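FrnE protein (Deinococcus radiodurans, PDB 5CO3) probably acts as a cytoplasmic disulfide oxidoreductase of the DsbA-like thioredoxin class, making or rearranging disulfide bonds. Local coordinates at residues Asp19-Glu33 and Asp126-Ser138. Numbering follows the deposited sequence. Where two conformers were deposited one is given.
Sequences DIACPWCYIGKRRFE and DAMKERLLRAYMS
Tyr-26 and Leu-133 carry the middle of this helix-helix contact. With CG anti to the backbone N (chi1 -151°), CB of Tyr-26 sends the ring across helix 126-137; there Leu-133 CB sits over its centre, 3.5 Å from the centroid, a CH-pi contact. CD1 meets Leu-133 CD1 (3.8 Å), Met-137 CG lies at the edge beside CD2, CE1 adjoins the Glu-130 carboxylate, and CE2 nears Arg-134 N obliquely. At the tip, OH donates to Glu-130 OE2 (2.8 Å) from above the carboxylate, 61° out of its plane. In one of two conformers, Arg-30 NH2 reaches the same OE2 on the syn side (3.1 Å), though its main polar partner is Glu-95. Lys-29 NZ takes OE1 (2.8 Å) and bridges Glu-33 OE2 and Asp-126 OD1 (2.9 Å); Asp-126 OD2 bonds Trp-49. A phenylalanine at Tyr-26 would probably keep the ring packing but leave Glu-130 OE2 without its out-of-plane donor, its carboxylate freer to turn. Nearer the helix start, Met-137 SD lies 3.8 Å from Pro-23 CG, and Ala-21 CA 3.9 Å from the Tyr-136 centroid, a CH-pi contact. The contact thus joins the helical insertion to the CxxC helix start, Cys-22 just before it and Cys-25 in its first turn, typical of DsbA-like thioredoxin folds.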
# COMPACT_ATOMS: atom_id res chain seq x y z
N ASP A 19 2.85 0.15 -4.00
CA ASP A 19 4.31 0.22 -4.11
C ASP A 19 4.82 1.39 -3.30
O ASP A 19 4.23 2.47 -3.27
CB ASP A 19 4.77 0.35 -5.57
CG ASP A 19 6.26 -0.00 -5.75
OD1 ASP A 19 6.92 -0.42 -4.77
OD2 ASP A 19 6.75 0.12 -6.88
N ILE A 20 5.95 1.15 -2.64
CA ILE A 20 6.62 2.18 -1.86
C ILE A 20 7.04 3.34 -2.75
O ILE A 20 7.05 4.49 -2.32
CB ILE A 20 7.85 1.59 -1.13
CG1 ILE A 20 7.38 0.61 -0.05
CG2 ILE A 20 8.71 2.68 -0.50
CD1 ILE A 20 8.09 -0.70 -0.05
N ALA A 21 7.34 3.04 -4.01
CA ALA A 21 7.77 4.08 -4.94
C ALA A 21 6.63 4.92 -5.53
O ALA A 21 6.89 5.83 -6.32
CB ALA A 21 8.60 3.46 -6.09
N CYS A 22 5.38 4.66 -5.15
CA CYS A 22 4.25 5.38 -5.75
C CYS A 22 3.70 6.46 -4.82
O CYS A 22 3.22 6.15 -3.74
CB CYS A 22 3.13 4.41 -6.13
SG CYS A 22 1.70 5.22 -6.87
N PRO A 23 3.83 7.73 -5.21
CA PRO A 23 3.36 8.81 -4.32
C PRO A 23 1.86 8.72 -4.10
O PRO A 23 1.40 9.16 -3.04
CB PRO A 23 3.75 10.09 -5.07
CG PRO A 23 4.90 9.65 -5.98
CD PRO A 23 4.51 8.26 -6.41
N TRP A 24 1.11 8.15 -5.04
CA TRP A 24 -0.34 8.07 -4.89
C TRP A 24 -0.69 7.03 -3.83
O TRP A 24 -1.75 7.10 -3.22
CB TRP A 24 -1.02 7.76 -6.22
CG TRP A 24 -1.06 8.96 -7.11
CD1 TRP A 24 -0.31 9.18 -8.23
CD2 TRP A 24 -1.85 10.14 -6.92
NE1 TRP A 24 -0.60 10.41 -8.76
CE2 TRP A 24 -1.55 11.02 -7.98
CE3 TRP A 24 -2.81 10.53 -5.97
CZ2 TRP A 24 -2.16 12.27 -8.12
CZ3 TRP A 24 -3.41 11.77 -6.11
CH2 TRP A 24 -3.09 12.63 -7.17
N CYS A 25 0.21 6.09 -3.58
CA CYS A 25 -0.06 5.09 -2.56
C CYS A 25 -0.03 5.69 -1.15
O CYS A 25 -0.79 5.26 -0.28
CB CYS A 25 0.93 3.93 -2.68
SG CYS A 25 0.57 2.86 -4.07
N TYR A 26 0.86 6.65 -0.91
CA TYR A 26 0.90 7.29 0.39
C TYR A 26 -0.36 8.15 0.56
O TYR A 26 -1.04 8.08 1.59
CB TYR A 26 2.16 8.13 0.53
CG TYR A 26 2.69 8.28 1.93
CD1 TYR A 26 1.96 7.85 3.05
CD2 TYR A 26 3.95 8.84 2.15
CE1 TYR A 26 2.46 8.00 4.34
CE2 TYR A 26 4.45 9.00 3.42
CZ TYR A 26 3.72 8.58 4.50
OH TYR A 26 4.24 8.74 5.76
N ILE A 27 -0.68 8.93 -0.48
CA ILE A 27 -1.93 9.70 -0.51
C ILE A 27 -3.14 8.79 -0.26
O ILE A 27 -4.02 9.12 0.55
CB ILE A 27 -2.08 10.44 -1.85
CG1 ILE A 27 -1.11 11.62 -1.88
CG2 ILE A 27 -3.55 10.91 -2.06
CD1 ILE A 27 -0.77 12.15 -3.28
N GLY A 28 -3.16 7.64 -0.94
CA GLY A 28 -4.26 6.70 -0.80
C GLY A 28 -4.35 6.09 0.58
O GLY A 28 -5.45 5.78 1.08
N LYS A 29 -3.19 5.88 1.20
CA LYS A 29 -3.16 5.34 2.55
C LYS A 29 -3.80 6.33 3.52
O LYS A 29 -4.59 5.94 4.39
CB LYS A 29 -1.72 5.02 2.97
CG LYS A 29 -1.57 4.37 4.36
CD LYS A 29 -0.10 3.99 4.63
CE LYS A 29 0.05 3.06 5.82
NZ LYS A 29 -0.28 3.74 7.11
N ARG A 30 -3.48 7.61 3.35
CA ARG A 30 -4.10 8.65 4.20
C ARG A 30 -5.60 8.75 3.97
O ARG A 30 -6.39 8.85 4.92
CB ARG A 30 -3.44 10.01 3.96
CG ARG A 30 -2.04 10.14 4.59
CD ARG A 30 -2.12 10.17 6.12
NE ARG A 30 -0.83 9.83 6.71
CZ ARG A 30 0.09 10.71 7.08
NH1 ARG A 30 -0.13 12.01 6.94
NH2 ARG A 30 1.25 10.30 7.58
N ARG A 31 -6.02 8.71 2.70
CA ARG A 31 -7.45 8.83 2.40
C ARG A 31 -8.22 7.62 2.93
O ARG A 31 -9.33 7.78 3.43
CB ARG A 31 -7.68 9.00 0.90
CG ARG A 31 -7.12 10.31 0.38
CD ARG A 31 -7.34 10.51 -1.09
NE ARG A 31 -6.87 11.83 -1.50
CZ ARG A 31 -6.99 12.31 -2.74
NH1 ARG A 31 -7.56 11.58 -3.68
NH2 ARG A 31 -6.54 13.52 -3.02
N PHE A 32 -7.62 6.44 2.84
CA PHE A 32 -8.24 5.25 3.41
C PHE A 32 -8.33 5.37 4.94
O PHE A 32 -9.34 4.99 5.55
CB PHE A 32 -7.48 3.98 3.03
CG PHE A 32 -8.01 2.75 3.73
CD1 PHE A 32 -9.20 2.17 3.33
CD2 PHE A 32 -7.33 2.20 4.80
CE1 PHE A 32 -9.71 1.05 3.98
CE2 PHE A 32 -7.82 1.08 5.45
CZ PHE A 32 -9.02 0.51 5.04
N GLU A 33 -7.28 5.90 5.55
CA GLU A 33 -7.26 6.08 7.01
C GLU A 33 -8.33 7.08 7.45
O GLU A 33 -8.97 6.89 8.49
CB GLU A 33 -5.85 6.48 7.47
CG GLU A 33 -4.91 5.28 7.54
CD GLU A 33 -3.44 5.65 7.63
OE1 GLU A 33 -3.11 6.85 7.56
OE2 GLU A 33 -2.62 4.71 7.75
N ASP A 126 1.47 -2.50 8.79
CA ASP A 126 1.07 -1.15 8.43
C ASP A 126 2.11 -0.13 8.87
O ASP A 126 2.43 0.78 8.12
CB ASP A 126 -0.29 -0.80 9.03
CG ASP A 126 -0.83 0.52 8.48
OD1 ASP A 126 -0.48 1.59 9.02
OD2 ASP A 126 -1.57 0.49 7.47
N ALA A 127 2.66 -0.29 10.08
CA ALA A 127 3.68 0.64 10.55
C ALA A 127 4.95 0.59 9.70
O ALA A 127 5.58 1.62 9.45
CB ALA A 127 4.01 0.36 12.00
N MET A 128 5.33 -0.61 9.25
CA MET A 128 6.49 -0.75 8.36
C MET A 128 6.21 -0.08 7.02
O MET A 128 7.07 0.63 6.50
CB MET A 128 6.84 -2.22 8.14
CG MET A 128 8.25 -2.43 7.57
SD MET A 128 9.56 -1.93 8.72
CE MET A 128 10.10 -0.38 8.03
N LYS A 129 5.01 -0.30 6.48
CA LYS A 129 4.63 0.30 5.20
C LYS A 129 4.70 1.82 5.32
O LYS A 129 5.30 2.49 4.48
CB LYS A 129 3.22 -0.15 4.77
CG LYS A 129 2.69 0.59 3.55
CD LYS A 129 3.35 0.11 2.26
CE LYS A 129 2.75 0.81 1.05
NZ LYS A 129 3.34 0.35 -0.24
N GLU A 130 4.08 2.34 6.37
CA GLU A 130 4.09 3.77 6.66
C GLU A 130 5.51 4.35 6.72
O GLU A 130 5.81 5.36 6.08
CB GLU A 130 3.35 4.02 7.98
CG GLU A 130 3.44 5.44 8.51
CD GLU A 130 2.50 6.39 7.78
OE1 GLU A 130 1.52 5.92 7.17
OE2 GLU A 130 2.75 7.61 7.82
N ARG A 131 6.38 3.68 7.49
CA ARG A 131 7.77 4.12 7.65
C ARG A 131 8.50 4.17 6.33
O ARG A 131 9.22 5.13 6.06
CB ARG A 131 8.51 3.19 8.61
CG ARG A 131 9.90 3.72 8.99
CD ARG A 131 9.77 5.03 9.77
NE ARG A 131 11.02 5.78 9.92
CZ ARG A 131 11.49 6.65 9.04
NH1 ARG A 131 10.85 6.86 7.88
NH2 ARG A 131 12.62 7.31 9.29
N LEU A 132 8.32 3.13 5.51
CA LEU A 132 8.96 3.08 4.20
C LEU A 132 8.45 4.17 3.26
O LEU A 132 9.23 4.80 2.55
CB LEU A 132 8.78 1.69 3.57
CG LEU A 132 9.69 0.68 4.25
CD1 LEU A 132 9.18 -0.73 4.02
CD2 LEU A 132 11.14 0.84 3.73
N LEU A 133 7.14 4.41 3.27
CA LEU A 133 6.59 5.46 2.42
C LEU A 133 7.19 6.82 2.79
O LEU A 133 7.56 7.61 1.91
CB LEU A 133 5.05 5.50 2.54
CG LEU A 133 4.35 4.32 1.85
CD1 LEU A 133 2.87 4.24 2.29
CD2 LEU A 133 4.46 4.45 0.33
N ARG A 134 7.31 7.09 4.09
CA ARG A 134 7.90 8.34 4.55
C ARG A 134 9.38 8.42 4.18
O ARG A 134 9.87 9.45 3.70
CB ARG A 134 7.71 8.48 6.07
CG ARG A 134 8.19 9.81 6.64
CD ARG A 134 7.94 9.88 8.14
NE ARG A 134 9.20 9.94 8.88
CZ ARG A 134 9.47 9.27 10.00
NH1 ARG A 134 8.55 8.47 10.55
NH2 ARG A 134 10.65 9.41 10.57
N ALA A 135 10.10 7.32 4.38
CA ALA A 135 11.52 7.28 4.05
C ALA A 135 11.75 7.58 2.57
O ALA A 135 12.69 8.27 2.21
CB ALA A 135 12.10 5.93 4.41
N TYR A 136 10.89 7.04 1.72
CA TYR A 136 11.05 7.21 0.28
C TYR A 136 10.63 8.61 -0.20
O TYR A 136 11.38 9.30 -0.91
CB TYR A 136 10.24 6.15 -0.46
CG TYR A 136 10.45 6.12 -1.96
CD1 TYR A 136 9.85 7.05 -2.81
CD2 TYR A 136 11.26 5.13 -2.54
CE1 TYR A 136 10.06 7.02 -4.19
CE2 TYR A 136 11.47 5.10 -3.89
CZ TYR A 136 10.87 6.03 -4.72
OH TYR A 136 11.10 5.94 -6.08
N MET A 137 9.43 9.03 0.18
CA MET A 137 8.84 10.24 -0.38
C MET A 137 9.33 11.53 0.24
O MET A 137 9.31 12.57 -0.40
CB MET A 137 7.31 10.20 -0.21
CG MET A 137 6.62 9.06 -0.94
SD MET A 137 6.80 9.17 -2.74
CE MET A 137 6.43 7.50 -3.20
N SER A 138 9.71 11.48 1.51
CA SER A 138 10.05 12.69 2.25
C SER A 138 11.48 12.79 2.71
O SER A 138 12.03 13.89 2.82
CB SER A 138 9.15 12.81 3.48
OG SER A 138 7.77 12.83 3.11
O HOH W 1 9.13 6.91 -7.69
O HOH W 2 -3.52 2.32 6.89